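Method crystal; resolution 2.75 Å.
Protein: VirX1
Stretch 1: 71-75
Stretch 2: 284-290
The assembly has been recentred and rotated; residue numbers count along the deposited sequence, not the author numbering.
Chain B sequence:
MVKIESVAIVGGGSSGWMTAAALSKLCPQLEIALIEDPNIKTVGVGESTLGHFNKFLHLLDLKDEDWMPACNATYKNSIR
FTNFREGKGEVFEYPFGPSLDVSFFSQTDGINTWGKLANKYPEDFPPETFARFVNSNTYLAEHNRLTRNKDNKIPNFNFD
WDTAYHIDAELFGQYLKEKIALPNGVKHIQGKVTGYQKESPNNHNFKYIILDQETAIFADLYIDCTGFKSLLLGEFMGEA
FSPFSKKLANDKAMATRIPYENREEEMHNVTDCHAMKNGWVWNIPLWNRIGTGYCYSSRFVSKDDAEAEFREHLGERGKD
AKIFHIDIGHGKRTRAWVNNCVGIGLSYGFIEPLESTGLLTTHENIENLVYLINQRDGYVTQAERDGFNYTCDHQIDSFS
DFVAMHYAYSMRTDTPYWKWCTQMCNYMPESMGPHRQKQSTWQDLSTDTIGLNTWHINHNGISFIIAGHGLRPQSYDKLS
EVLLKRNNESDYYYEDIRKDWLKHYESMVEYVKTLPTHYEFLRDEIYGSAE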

# COMPACT_ATOMS: atom_id res chain seq x y z
N CYS B 71 -14.61 29.66 30.67
CA CYS B 71 -13.86 30.20 29.51
C CYS B 71 -14.79 30.59 28.36
O CYS B 71 -14.37 30.43 27.19
CB CYS B 71 -12.81 29.22 29.05
SG CYS B 71 -13.44 27.60 28.53
N ASN B 72 -15.97 31.15 28.68
CA ASN B 72 -16.93 31.73 27.70
C ASN B 72 -17.15 30.76 26.54
O ASN B 72 -17.30 31.23 25.39
CB ASN B 72 -16.44 33.08 27.17
CG ASN B 72 -16.58 34.16 28.19
OD1 ASN B 72 -17.68 34.48 28.61
ND2 ASN B 72 -15.47 34.73 28.62
N ALA B 73 -17.18 29.46 26.82
CA ALA B 73 -17.26 28.41 25.78
C ALA B 73 -18.69 28.38 25.25
O ALA B 73 -19.62 28.71 26.01
CB ALA B 73 -16.84 27.07 26.33
N THR B 74 -18.84 28.04 23.97
CA THR B 74 -20.13 27.68 23.34
C THR B 74 -19.92 26.36 22.60
O THR B 74 -18.76 25.89 22.57
CB THR B 74 -20.67 28.81 22.46
OG1 THR B 74 -19.85 28.91 21.29
CG2 THR B 74 -20.73 30.13 23.19
N TYR B 75 -21.00 25.79 22.08
CA TYR B 75 -21.02 24.48 21.37
C TYR B 75 -20.82 24.70 19.88
O TYR B 75 -21.13 25.78 19.36
CB TYR B 75 -22.33 23.73 21.66
CG TYR B 75 -22.39 23.06 23.01
CD1 TYR B 75 -21.54 22.01 23.31
CD2 TYR B 75 -23.31 23.45 23.97
CE1 TYR B 75 -21.60 21.36 24.54
CE2 TYR B 75 -23.38 22.81 25.19
CZ TYR B 75 -22.52 21.77 25.48
OH TYR B 75 -22.55 21.13 26.68
N ILE B 284 -15.92 32.84 15.22
CA ILE B 284 -15.99 31.94 16.41
C ILE B 284 -16.87 32.59 17.47
O ILE B 284 -16.44 33.51 18.15
CB ILE B 284 -14.56 31.62 16.90
CG1 ILE B 284 -13.82 30.79 15.86
CG2 ILE B 284 -14.60 30.91 18.25
CD1 ILE B 284 -12.35 30.63 16.14
N PRO B 285 -18.15 32.19 17.58
CA PRO B 285 -19.04 32.70 18.62
C PRO B 285 -18.62 32.17 19.99
O PRO B 285 -18.49 30.97 20.15
CB PRO B 285 -20.43 32.16 18.27
CG PRO B 285 -20.29 31.63 16.84
CD PRO B 285 -18.83 31.23 16.69
N LEU B 286 -18.40 33.08 20.94
CA LEU B 286 -18.22 32.75 22.38
C LEU B 286 -19.40 33.33 23.16
O LEU B 286 -20.30 33.92 22.55
CB LEU B 286 -16.89 33.33 22.86
CG LEU B 286 -15.65 32.76 22.19
CD1 LEU B 286 -14.41 33.40 22.77
CD2 LEU B 286 -15.59 31.26 22.34
N TRP B 287 -19.42 33.10 24.47
CA TRP B 287 -20.57 33.46 25.33
C TRP B 287 -20.76 34.98 25.28
O TRP B 287 -21.90 35.40 25.14
CB TRP B 287 -20.35 32.92 26.75
CG TRP B 287 -21.52 33.02 27.67
CD1 TRP B 287 -21.55 33.63 28.88
CD2 TRP B 287 -22.84 32.49 27.45
NE1 TRP B 287 -22.80 33.52 29.44
CE2 TRP B 287 -23.61 32.82 28.59
CE3 TRP B 287 -23.45 31.78 26.42
CZ2 TRP B 287 -24.95 32.47 28.71
CZ3 TRP B 287 -24.78 31.43 26.54
CH2 TRP B 287 -25.51 31.75 27.68
N ASN B 288 -19.66 35.75 25.30
CA ASN B 288 -19.66 37.22 25.54
C ASN B 288 -19.29 38.02 24.28
O ASN B 288 -19.42 39.27 24.33
CB ASN B 288 -18.72 37.60 26.69
CG ASN B 288 -17.29 37.14 26.52
OD1 ASN B 288 -16.97 36.34 25.65
ND2 ASN B 288 -16.41 37.63 27.38
N ARG B 289 -18.88 37.37 23.19
CA ARG B 289 -18.34 38.09 21.99
C ARG B 289 -18.19 37.13 20.81
O ARG B 289 -18.30 35.89 21.04
CB ARG B 289 -16.97 38.67 22.32
CG ARG B 289 -15.87 37.62 22.49
CD ARG B 289 -14.87 38.05 23.53
NE ARG B 289 -13.63 37.27 23.49
CZ ARG B 289 -13.30 36.30 24.33
NH1 ARG B 289 -14.12 35.91 25.30
NH2 ARG B 289 -12.12 35.71 24.18
N ILE B 290 -17.92 37.68 19.61
CA ILE B 290 -17.47 36.92 18.41
C ILE B 290 -15.96 37.15 18.25
O ILE B 290 -15.56 38.33 18.23
CB ILE B 290 -18.23 37.37 17.16
CG1 ILE B 290 -19.75 37.25 17.33
CG2 ILE B 290 -17.75 36.61 15.92
CD1 ILE B 290 -20.53 38.02 16.28

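The two stretches lie more than 200 residues apart in the chain and meet where a strand begins in one and a strand ends in the other. In the first, residues 74-75 open a strand that continues beyond the stretch; in the second, residues 284-285 close a strand that began earlier. The nearest CA pairs are N72 with W287, 4.7 Å between CA atoms, and T74 with L286, 5.5 Å between CA atoms, so a rising number on one side is matched by a falling number on the other. N72 has phi/psi of 48/37, a left-handed conformation that asparagine tolerates better than most non-glycine residues.

The backbone contributes one hydrogen bond across the interface. W287 N donates to N72 O at 3.0 Å, with an N-H...O angle of 159°, close enough to linear to leave little doubt about the assignment. The acceptor side of the second stretch is also used: T74 OG1 donates to P285 O at 2.7 Å. Proline has no amide hydrogen to offer, but its carbonyl remains available, and a threonine hydroxyl can reach it from a side chain whose CA-to-CB bond points toward the other stretch. Beyond P285 the second stretch is closed on itself by a backbone hydrogen bond from L286 N to R289 O, 2.8 Å, which brings the two ends of the intervening turn together; W287 N, one residue further on from L286, faces N72.

T74 adopts the p rotamer (chi1 71°). While OG1 engages P285 O, the methyl packs on the neighbouring backbone: T74 CG2 lies 3.5 Å from L286 C and 3.5 Å from W287 N. The beta-branched side chain thus combines a polar and an apolar contact in a buried site. L286 adds its first side-chain carbon, with L286 CB 3.3 Å from N72 O, beside the hydrogen-bonded carbonyl; its CA-to-CB bond is directed sideways.

N72 loses the most surface, 103 Å² of the 329 Å² buried by both sides together. Its CA-to-CB bond points toward the second stretch, and its CB is 4.3 Å from L286 CB. At the other end of the side chain, N72 OD1 approaches W287 CB at 3.6 Å and lies at the edge of the indole, near the ring plane. The tryptophan starts toward the first stretch, but its end leads away, so the contact falls near the root of the side chain rather than on the ring face.

The amide end of N72 makes proximity without bonding. N72 ND2 is 3.3 Å from N288 ND2, yet both are donors, so this is a packing contact as modelled. N72 ND2 also sits 3.8 Å from R289 NH1, at the guanidinium edge. That arginine is held by its own neighbour: R289 NH1 donates to N288 OD1 at 2.9 Å and 153°, an arrangement in which the N288 amide nitrogen is the atom nearest N72.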